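Local coordinates for oxidoreductase (Listeria innocua, PDB 3E18), which binds NAD through a Rossmann-fold domain and is probably an oxidoreductase of the GFO/IDH/MocA family, its substrate being unknown, at residues Gly17-His20 / Val21-Ala24; Asp37-Ala40 / Glu41-Glu44; Glu55-Glu58 / Ala59-Asp63; Asp104-Ala107 / Ile108-Val111. All coordinates share one frame; numbering follows the deposited sequence.

All four contacts are local ones within the NAD-binding Rossmann domain, in series along the chain. Of the four, contact 2 hydrogen-bonds the cofactor, at the adenosine ribose. Contact 1 lies on the helix that follows the glycine-rich loop; its centre is about 16 Å from that of contact 2. Contact 3 lies next to contact 2, with nearest atoms about 4 Å apart but not touching, and its Y57 side chain comes within about 6 Å of the NAD. Contact 4 is more remote, about 25, 29 and 22 Å from contacts 1, 2 and 3 between centres, with the I108 side chain about 12 Å from NAD. Contacts 1 and 3 share a tyrosine-leucine pair four residues apart.

Contact 1 of 4, residues Gly17-His20 / Val21-Ala24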
loop_
_atom_site.group_PDB
_atom_site.type_symbol
_atom_site.label_atom_id
_atom_site.label_comp_id
_atom_site.label_asym_id
_atom_site.label_seq_id
_atom_site.Cartn_x
_atom_site.Cartn_y
_atom_site.Cartn_z
ATOM N N GLY A 17 -29.054 5.605 16.318
ATOM C CA GLY A 17 -30.466 5.964 16.340
ATOM C C GLY A 17 -30.759 7.100 17.291
ATOM O O GLY A 17 -31.495 8.026 16.942
ATOM N N SER A 18 -30.166 7.049 18.487
ATOM C CA SER A 18 -30.313 8.149 19.435
ATOM C C SER A 18 -29.675 9.436 18.911
ATOM O O SER A 18 -30.176 10.519 19.186
ATOM C CB SER A 18 -29.753 7.789 20.819
ATOM O OG SER A 18 -28.371 7.513 20.748
ATOM N N TYR A 19 -28.600 9.308 18.132
ATOM C CA TYR A 19 -27.921 10.469 17.554
ATOM C C TYR A 19 -28.715 11.080 16.399
ATOM O O TYR A 19 -28.638 12.288 16.147
ATOM C CB TYR A 19 -26.484 10.116 17.127
ATOM C CG TYR A 19 -25.701 11.290 16.567
ATOM C CD1 TYR A 19 -25.530 12.463 17.312
ATOM C CD2 TYR A 19 -25.138 11.234 15.292
ATOM C CE1 TYR A 19 -24.819 13.552 16.798
ATOM C CE2 TYR A 19 -24.414 12.319 14.773
ATOM C CZ TYR A 19 -24.263 13.474 15.532
ATOM O OH TYR A 19 -23.554 14.547 15.030
ATOM N N HIS A 20 -29.510 10.254 15.721
ATOM C CA HIS A 20 -30.364 10.735 14.631
ATOM C C HIS A 20 -31.473 11.681 15.102
ATOM O O HIS A 20 -32.000 12.473 14.310
ATOM C CB HIS A 20 -30.967 9.560 13.888
ATOM C CG HIS A 20 -30.129 9.087 12.749
ATOM N ND1 HIS A 20 -30.168 9.684 11.509
ATOM C CD2 HIS A 20 -29.217 8.092 12.662
ATOM C CE1 HIS A 20 -29.331 9.064 10.701
ATOM N NE2 HIS A 20 -28.737 8.099 11.376
ATOM N N VAL A 21 -31.823 11.589 16.385
ATOM C CA VAL A 21 -32.710 12.567 17.017
ATOM C C VAL A 21 -32.124 13.963 16.828
ATOM O O VAL A 21 -32.788 14.838 16.273
ATOM C CB VAL A 21 -32.958 12.254 18.518
ATOM C CG1 VAL A 21 -33.777 13.350 19.173
ATOM C CG2 VAL A 21 -33.665 10.906 18.676
ATOM N N THR A 22 -30.863 14.140 17.233
ATOM C CA THR A 22 -30.134 15.398 17.055
ATOM C C THR A 22 -29.992 15.803 15.586
ATOM O O THR A 22 -30.220 16.959 15.241
ATOM C CB THR A 22 -28.750 15.340 17.743
ATOM O OG1 THR A 22 -28.904 14.824 19.071
ATOM C CG2 THR A 22 -28.120 16.723 17.824
ATOM N N LEU A 23 -29.647 14.846 14.726
ATOM C CA LEU A 23 -29.435 15.126 13.299
ATOM C C LEU A 23 -30.689 15.550 12.546
ATOM O O LEU A 23 -30.676 16.563 11.837
ATOM C CB LEU A 23 -28.809 13.917 12.585
ATOM C CG LEU A 23 -27.335 13.595 12.822
ATOM C CD1 LEU A 23 -26.933 12.315 12.088
ATOM C CD2 LEU A 23 -26.459 14.764 12.396
ATOM N N ALA A 24 -31.763 14.776 12.682
ATOM C CA ALA A 24 -33.016 15.068 11.975
ATOM C C ALA A 24 -33.678 16.373 12.457
ATOM O O ALA A 24 -34.243 17.121 11.654
ATOM C CB ALA A 24 -33.979 13.897 12.092
#
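Two helical backbone bonds join Y19 and H20 to the next turn, L23 N to Y19 O (3.1 Å) and A24 N to H20 O (2.8 Å). A weaker bond of three-residue span runs from V21 N to S18 O.

Y19 and L23 make the main side-chain contact. The isobutyl group of L23 lies over one face of the phenol ring. Its CG stands 4.2 Å from the ring centroid of Y19, 28° off the normal, in a CH-pi contact. L23 CD1 reaches Y19 CE2 at 3.7 Å, while L23 CD2 lies nearer the hydroxyl end. The Y19 ring is placed by chi1 of -178°, which sets CG opposite the backbone N and beside the carbonyl carbon. The same L23 CD1 also sits above the rim of the H20 imidazole, 4.2 Å from ND1 of H20. One leucine methyl thus touches both rings.

The imidazole is held at both nitrogens. H20 ND1 is hydrogen-bonded to Y308 OH, and H20 NE2 to E95 OE2, a residue of the NAD site. S18 OG bonds back to G14 O in the glycine-rich loop.

Helix 15-25 is the crossover of the beta-alpha-beta unit between strands 6-11 and 30-36. H20 and A24 pack on strand 6-11, and L23 and A24 meet Y308 of helix 307-315.

Contact 2 of 4, residues Asp37-Ala40 / Glu41-Glu44. With NAD (nicotinamide-adenine-dinucleotide), chain E.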
loop_
_atom_site.group_PDB
_atom_site.type_symbol
_atom_site.label_atom_id
_atom_site.label_comp_id
_atom_site.label_asym_id
_atom_site.label_seq_id
_atom_site.Cartn_x
_atom_site.Cartn_y
_atom_site.Cartn_z
ATOM N N ASP A 37 -38.160 0.906 19.489
ATOM C CA ASP A 37 -37.081 -0.068 19.622
ATOM C C ASP A 37 -37.689 -1.394 20.057
ATOM O O ASP A 37 -38.723 -1.422 20.723
ATOM C CB ASP A 37 -36.016 0.413 20.613
ATOM C CG ASP A 37 -34.696 -0.342 20.473
ATOM O OD1 ASP A 37 -34.631 -1.532 20.861
ATOM O OD2 ASP A 37 -33.709 0.263 20.004
ATOM N N ILE A 38 -37.057 -2.494 19.661
ATOM C CA ILE A 38 -37.553 -3.827 20.015
ATOM C C ILE A 38 -37.375 -4.145 21.517
ATOM O O ILE A 38 -38.148 -4.906 22.088
ATOM C CB ILE A 38 -36.941 -4.916 19.091
ATOM C CG1 ILE A 38 -37.815 -6.174 19.086
ATOM C CG2 ILE A 38 -35.472 -5.181 19.437
ATOM C CD1 ILE A 38 -37.557 -7.108 17.920
ATOM N N LEU A 39 -36.386 -3.526 22.150
ATOM C CA LEU A 39 -36.177 -3.694 23.588
ATOM C C LEU A 39 -36.949 -2.650 24.389
ATOM O O LEU A 39 -36.913 -1.461 24.074
ATOM C CB LEU A 39 -34.687 -3.643 23.940
ATOM C CG LEU A 39 -33.731 -4.678 23.331
ATOM C CD1 LEU A 39 -32.324 -4.411 23.809
ATOM C CD2 LEU A 39 -34.126 -6.119 23.665
ATOM N N ALA A 40 -37.646 -3.115 25.421
ATOM C CA ALA A 40 -38.384 -2.242 26.345
ATOM C C ALA A 40 -37.466 -1.276 27.098
ATOM O O ALA A 40 -37.852 -0.140 27.364
ATOM C CB ALA A 40 -39.195 -3.074 27.321
ATOM N N GLU A 41 -36.256 -1.740 27.406
ATOM C CA GLU A 41 -35.174 -0.936 27.984
ATOM C C GLU A 41 -34.858 0.314 27.153
ATOM O O GLU A 41 -34.713 1.424 27.687
ATOM C CB GLU A 41 -33.916 -1.809 28.111
ATOM C CG GLU A 41 -32.620 -1.069 28.468
ATOM C CD GLU A 41 -31.374 -1.714 27.855
ATOM O OE1 GLU A 41 -31.409 -2.926 27.520
ATOM O OE2 GLU A 41 -30.354 -1.000 27.705
ATOM N N LYS A 42 -34.758 0.129 25.842
ATOM C CA LYS A 42 -34.457 1.232 24.958
ATOM C C LYS A 42 -35.648 2.143 24.697
ATOM O O LYS A 42 -35.471 3.333 24.450
ATOM C CB LYS A 42 -33.831 0.726 23.661
ATOM C CG LYS A 42 -32.327 0.982 23.603
ATOM C CD LYS A 42 -31.510 0.079 24.502
ATOM C CE LYS A 42 -30.814 -1.018 23.701
ATOM N NZ LYS A 42 -29.785 -0.501 22.744
ATOM N N ARG A 43 -36.854 1.589 24.767
ATOM C CA ARG A 43 -38.067 2.386 24.658
ATOM C C ARG A 43 -38.234 3.305 25.872
ATOM O O ARG A 43 -38.616 4.474 25.718
ATOM C CB ARG A 43 -39.297 1.494 24.472
ATOM C CG ARG A 43 -39.386 0.830 23.085
ATOM C CD ARG A 43 -40.793 0.314 22.781
ATOM N NE ARG A 43 -41.283 -0.643 23.772
ATOM C CZ ARG A 43 -41.102 -1.962 23.707
ATOM N NH1 ARG A 43 -40.441 -2.505 22.691
ATOM N NH2 ARG A 43 -41.591 -2.745 24.663
ATOM N N GLU A 44 -37.928 2.774 27.060
ATOM C CA GLU A 44 -37.932 3.544 28.309
ATOM C C GLU A 44 -36.913 4.673 28.250
ATOM O O GLU A 44 -37.216 5.810 28.624
ATOM C CB GLU A 44 -37.589 2.646 29.501
ATOM C CG GLU A 44 -38.671 1.653 29.926
ATOM C CD GLU A 44 -38.124 0.524 30.824
ATOM O OE1 GLU A 44 -38.822 -0.508 30.982
ATOM O OE2 GLU A 44 -36.997 0.660 31.365
HETATM P PA NAD E . -26.748 -0.455 18.388
HETATM O O1A NAD E . -26.098 0.540 19.271
HETATM O O2A NAD E . -26.535 -1.855 18.797
HETATM O O5B NAD E . -28.317 -0.137 18.265
HETATM C C5B NAD E . -29.205 -0.870 17.452
HETATM C C4B NAD E . -30.588 -0.766 18.089
HETATM O O4B NAD E . -31.570 -1.369 17.267
HETATM C C3B NAD E . -30.627 -1.484 19.435
HETATM O O3B NAD E . -31.119 -0.598 20.412
HETATM C C2B NAD E . -31.587 -2.634 19.208
HETATM O O2B NAD E . -32.337 -2.955 20.357
HETATM C C1B NAD E . -32.455 -2.115 18.076
HETATM N N9A NAD E . -33.080 -3.180 17.278
HETATM C C8A NAD E . -32.545 -4.398 16.933
HETATM N N7A NAD E . -33.451 -5.068 16.181
HETATM C C5A NAD E . -34.554 -4.293 16.051
HETATM C C6A NAD E . -35.769 -4.490 15.404
HETATM N N6A NAD E . -35.921 -5.546 14.607
HETATM N N1A NAD E . -36.732 -3.494 15.448
HETATM C C2A NAD E . -36.499 -2.317 16.132
HETATM N N3A NAD E . -35.292 -2.131 16.774
HETATM C C4A NAD E . -34.336 -3.103 16.736
HETATM O O3 NAD E . -26.210 -0.243 16.875
HETATM P PN NAD E . -25.631 1.126 16.296
HETATM O O1N NAD E . -24.163 1.186 16.527
HETATM O O2N NAD E . -26.496 2.265 16.678
HETATM O O5D NAD E . -25.803 0.879 14.688
HETATM C C5D NAD E . -27.054 0.659 14.075
HETATM C C4D NAD E . -26.944 0.934 12.558
HETATM O O4D NAD E . -26.351 2.202 12.341
HETATM C C3D NAD E . -26.059 -0.062 11.830
HETATM O O3D NAD E . -26.558 -0.258 10.515
HETATM C C2D NAD E . -24.713 0.624 11.716
HETATM O O2D NAD E . -24.049 0.205 10.545
HETATM C C1D NAD E . -25.124 2.086 11.622
HETATM N N1N NAD E . -24.116 3.073 12.091
HETATM C C2N NAD E . -23.753 4.047 11.205
HETATM C C3N NAD E . -22.825 5.029 11.533
HETATM C C7N NAD E . -22.651 6.192 10.604
HETATM O O7N NAD E . -21.583 7.076 10.813
HETATM N N7N NAD E . -23.512 6.385 9.601
HETATM C C4N NAD E . -22.270 5.042 12.821
HETATM C C5N NAD E . -22.652 4.056 13.735
HETATM C C6N NAD E . -23.584 3.080 13.361
#
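D37 and K42 meet at the adenosine ribose of NAD and share one of its hydroxyls. D37 OD1 accepts from ribose O2B at 2.7 Å, and D37 OD2 accepts from O3B at 2.8 Å. The two carboxylate oxygens therefore take one hydroxyl each. K42 NZ donates to the same O3B at 2.7 Å. O3B is gripped by two residues, as donor to the aspartate and acceptor from the lysine.

The carboxylate has further partners. D37 OD1 takes the backbone N of L39 at 3.0 Å with its anti lone pair, which makes an Asx turn. D37 OD2 also accepts from Y13 N in the glycine-rich loop. Bends at chi2, chi3 and chi4 bring the K42 chain round to the ribose. On the way its CB packs on D37 CG, and its CE lies beside L39 CD1.

R43 serves two loop carbonyls. Its NH1 donates to D37 O at 2.8 Å, with that oxygen at the guanidinium edge and close to its plane. A weak second bond goes to I38 O. A40 CA lies over one guanidinium face. L39, at the N-cap position, offers its carbonyl oxygen to R43 N at 3.1 Å.

An acidic residue just after the second strand that binds both ribose hydroxyls is the classic Rossmann signature of NAD use. The carboxylate would probably disfavour the 2'-phosphate of NADP, though K42 might partly offset its charge.

Contact 3 of 4, residues Glu55-Glu58 / Ala59-Asp63; sequences ESYE and AVLAD
Y57 and L61, one helical turn apart, cross with the leucine over one face of the phenol ring. L61 CG lies 4.1 Å from the ring centroid of Y57 and only 13° off the normal, a CH-pi contact. The two methyls spread over the outer part of the ring. CD1 of L61 reaches CE2 of Y57 at 3.7 Å, and CD2 of L61 lies 3.8 Å from both CZ and OH of Y57. The ring gets there because CG is opposite the backbone N (chi1 -174°). V60 CB approaches the ring obliquely and from farther off.

S56 caps the start of the helix. Its OG takes the N-H of A59 at 2.9 Å and lies close to the A59 methyl. The turn is closed by L61 N to Y57 O (3.1 Å) and A62 N to E58 O (2.9 Å).

Both Y57 and L61 pack on S84 and A85 of helix 78-87, and Y57 and V60 also touch strands 6-11 and 30-36. The Y57 hydroxyl is hydrogen-bonded to L81 O. Apolar groups of Y57 and V60 thus meet the sheet, while Y57 and L61 hold to helix 78-87, where the hydroxyl adds a polar bond.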
loop_
_atom_site.group_PDB
_atom_site.type_symbol
_atom_site.label_atom_id
_atom_site.label_comp_id
_atom_site.label_asym_id
_atom_site.label_seq_id
_atom_site.Cartn_x
_atom_site.Cartn_y
_atom_site.Cartn_z
ATOM N N GLU A 55 -45.357 1.159 20.744
ATOM C CA GLU A 55 -45.279 -0.177 21.339
ATOM C C GLU A 55 -44.869 -1.260 20.336
ATOM O O GLU A 55 -44.384 -2.325 20.725
ATOM C CB GLU A 55 -46.604 -0.556 22.017
ATOM C CG GLU A 55 -46.985 0.322 23.216
ATOM C CD GLU A 55 -45.968 0.259 24.353
ATOM O OE1 GLU A 55 -45.593 -0.860 24.766
ATOM O OE2 GLU A 55 -45.550 1.334 24.835
ATOM N N SER A 56 -45.068 -0.984 19.050
ATOM C CA SER A 56 -44.731 -1.939 18.005
ATOM C C SER A 56 -44.347 -1.220 16.722
ATOM O O SER A 56 -44.720 -0.068 16.508
ATOM C CB SER A 56 -45.906 -2.884 17.743
ATOM O OG SER A 56 -46.971 -2.190 17.119
ATOM N N TYR A 57 -43.608 -1.913 15.862
ATOM C CA TYR A 57 -43.261 -1.365 14.561
ATOM C C TYR A 57 -44.516 -1.266 13.699
ATOM O O TYR A 57 -44.706 -0.289 12.982
ATOM C CB TYR A 57 -42.166 -2.204 13.894
ATOM C CG TYR A 57 -41.647 -1.617 12.601
ATOM C CD1 TYR A 57 -41.139 -0.314 12.553
ATOM C CD2 TYR A 57 -41.649 -2.370 11.427
ATOM C CE1 TYR A 57 -40.663 0.228 11.351
ATOM C CE2 TYR A 57 -41.164 -1.840 10.229
ATOM C CZ TYR A 57 -40.670 -0.542 10.207
ATOM O OH TYR A 57 -40.187 -0.002 9.035
ATOM N N GLU A 58 -45.393 -2.263 13.823
ATOM C CA GLU A 58 -46.733 -2.242 13.226
ATOM C C GLU A 58 -47.500 -0.950 13.552
ATOM O O GLU A 58 -48.162 -0.389 12.686
ATOM C CB GLU A 58 -47.514 -3.475 13.702
ATOM C CG GLU A 58 -48.903 -3.681 13.075
ATOM C CD GLU A 58 -49.681 -4.866 13.683
ATOM O OE1 GLU A 58 -49.230 -5.440 14.707
ATOM O OE2 GLU A 58 -50.751 -5.220 13.132
ATOM N N ALA A 59 -47.391 -0.473 14.793
ATOM C CA ALA A 59 -48.076 0.756 15.232
ATOM C C ALA A 59 -47.497 2.031 14.623
ATOM O O ALA A 59 -48.229 2.993 14.378
ATOM C CB ALA A 59 -48.068 0.853 16.754
ATOM N N VAL A 60 -46.181 2.041 14.388
ATOM C CA VAL A 60 -45.530 3.137 13.674
ATOM C C VAL A 60 -46.089 3.217 12.260
ATOM O O VAL A 60 -46.455 4.284 11.775
ATOM C CB VAL A 60 -43.998 2.922 13.582
ATOM C CG1 VAL A 60 -43.347 4.002 12.728
ATOM C CG2 VAL A 60 -43.371 2.891 14.955
ATOM N N LEU A 61 -46.162 2.064 11.615
ATOM C CA LEU A 61 -46.543 1.988 10.214
ATOM C C LEU A 61 -48.042 2.202 9.981
ATOM O O LEU A 61 -48.454 2.612 8.900
ATOM C CB LEU A 61 -46.096 0.644 9.648
ATOM C CG LEU A 61 -44.595 0.315 9.616
ATOM C CD1 LEU A 61 -44.388 -0.809 8.638
ATOM C CD2 LEU A 61 -43.719 1.509 9.244
ATOM N N ALA A 62 -48.848 1.930 11.005
ATOM C CA ALA A 62 -50.285 2.212 10.965
ATOM C C ALA A 62 -50.615 3.688 11.229
ATOM O O ALA A 62 -51.727 4.145 10.927
ATOM C CB ALA A 62 -51.023 1.322 11.959
ATOM N N ASP A 63 -49.658 4.425 11.795
ATOM C CA ASP A 63 -49.857 5.834 12.133
ATOM C C ASP A 63 -49.856 6.735 10.895
ATOM O O ASP A 63 -48.815 6.918 10.259
ATOM C CB ASP A 63 -48.795 6.291 13.139
ATOM C CG ASP A 63 -49.188 7.561 13.890
ATOM O OD1 ASP A 63 -50.064 8.311 13.422
ATOM O OD2 ASP A 63 -48.610 7.813 14.966
#

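Contact 4 of 4, residues Asp104-Ala107 / Ile108-Val111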
loop_
_atom_site.group_PDB
_atom_site.type_symbol
_atom_site.label_atom_id
_atom_site.label_comp_id
_atom_site.label_asym_id
_atom_site.label_seq_id
_atom_site.Cartn_x
_atom_site.Cartn_y
_atom_site.Cartn_z
ATOM N N ASP A 104 -30.406 -7.444 -2.514
ATOM C CA ASP A 104 -31.361 -6.963 -1.515
ATOM C C ASP A 104 -31.764 -5.498 -1.701
ATOM O O ASP A 104 -32.929 -5.147 -1.487
ATOM C CB ASP A 104 -30.809 -7.140 -0.094
ATOM C CG ASP A 104 -30.818 -8.586 0.377
ATOM O OD1 ASP A 104 -31.317 -9.445 -0.371
ATOM O OD2 ASP A 104 -30.323 -8.862 1.507
ATOM N N LEU A 105 -30.811 -4.647 -2.084
ATOM C CA LEU A 105 -31.096 -3.234 -2.277
ATOM C C LEU A 105 -31.903 -3.059 -3.551
ATOM O O LEU A 105 -32.794 -2.209 -3.618
ATOM C CB LEU A 105 -29.804 -2.390 -2.315
ATOM C CG LEU A 105 -29.948 -0.927 -2.769
ATOM C CD1 LEU A 105 -30.885 -0.121 -1.835
ATOM C CD2 LEU A 105 -28.614 -0.233 -2.908
ATOM N N LEU A 106 -31.609 -3.876 -4.554
ATOM C CA LEU A 106 -32.356 -3.821 -5.811
ATOM C C LEU A 106 -33.844 -4.124 -5.542
ATOM O O LEU A 106 -34.724 -3.478 -6.123
ATOM C CB LEU A 106 -31.772 -4.824 -6.800
ATOM C CG LEU A 106 -31.268 -4.458 -8.190
ATOM C CD1 LEU A 106 -30.584 -3.086 -8.245
ATOM C CD2 LEU A 106 -30.315 -5.542 -8.646
ATOM N N ALA A 107 -34.107 -5.068 -4.636
ATOM C CA ALA A 107 -35.471 -5.360 -4.184
ATOM C C ALA A 107 -36.150 -4.157 -3.532
ATOM O O ALA A 107 -37.298 -3.852 -3.856
ATOM C CB ALA A 107 -35.495 -6.558 -3.260
ATOM N N ILE A 108 -35.444 -3.496 -2.610
ATOM C CA ILE A 108 -35.937 -2.290 -1.961
ATOM C C ILE A 108 -36.217 -1.161 -2.952
ATOM O O ILE A 108 -37.277 -0.536 -2.892
ATOM C CB ILE A 108 -34.967 -1.799 -0.889
ATOM C CG1 ILE A 108 -34.892 -2.822 0.243
ATOM C CG2 ILE A 108 -35.402 -0.434 -0.358
ATOM C CD1 ILE A 108 -33.871 -2.457 1.317
ATOM N N MET A 109 -35.276 -0.938 -3.872
ATOM C CA MET A 109 -35.423 0.036 -4.951
ATOM C C MET A 109 -36.686 -0.205 -5.788
ATOM O O MET A 109 -37.428 0.744 -6.098
ATOM C CB MET A 109 -34.168 0.049 -5.851
ATOM C CG MET A 109 -32.929 0.766 -5.242
ATOM S SD MET A 109 -31.352 0.488 -6.123
ATOM C CE MET A 109 -31.713 1.159 -7.741
ATOM N N ASP A 110 -36.920 -1.471 -6.133
ATOM C CA ASP A 110 -38.128 -1.899 -6.843
ATOM C C ASP A 110 -39.409 -1.563 -6.077
ATOM O O ASP A 110 -40.322 -0.981 -6.636
ATOM C CB ASP A 110 -38.078 -3.401 -7.125
ATOM C CG ASP A 110 -37.134 -3.760 -8.264
ATOM O OD1 ASP A 110 -36.767 -2.874 -9.069
ATOM O OD2 ASP A 110 -36.765 -4.947 -8.344
ATOM N N VAL A 111 -39.454 -1.922 -4.799
ATOM C CA VAL A 111 -40.600 -1.612 -3.949
ATOM C C VAL A 111 -40.829 -0.094 -3.860
ATOM O O VAL A 111 -41.946 0.355 -4.061
ATOM C CB VAL A 111 -40.482 -2.260 -2.537
ATOM C CG1 VAL A 111 -41.627 -1.813 -1.624
ATOM C CG2 VAL A 111 -40.459 -3.792 -2.645
#
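D104 meets I108 through its carbonyl oxygen, which accepts from I108 N at 3.2 Å. I108 CG1 also lies near that oxygen. The D104 carboxylate goes instead to K79, and its OD1 forms a salt bridge with K79 NZ.

L105 is the main side-chain partner. Its carbonyl oxygen takes M109 N at 2.8 Å in a nearly straight bond (172°). Its side chain crosses that of M109, with L105 CG 3.9 Å from M109 SD and L105 CD1 near M109 CG. The leucine turns this way because CG is opposite the backbone N, chi1 169°. The methionine chain leaves its own backbone beside N and bends at chi3.

L106 touches the same sulfur more loosely, its CD1 4.2 Å from M109 SD. The thioether thus packs against two successive leucines. L106 O accepts from D110 N at 3.0 Å. A107 adds a regular bond to the next turn, from V111 N to A107 O at 3.0 Å.

Helix 102-115 links strands 91-95 and 119-122 in a beta-alpha-beta unit. L105 and I108 touch F119 of strand 119-122. I108 packs on helix 78-87, while L105, L106 and M109 face helix 325-344. The chemistry is therefore chiefly apolar: regular bonds use the backbone polar atoms within the helix, and leucine and thioether groups supply the surface that meets the C-terminal helix.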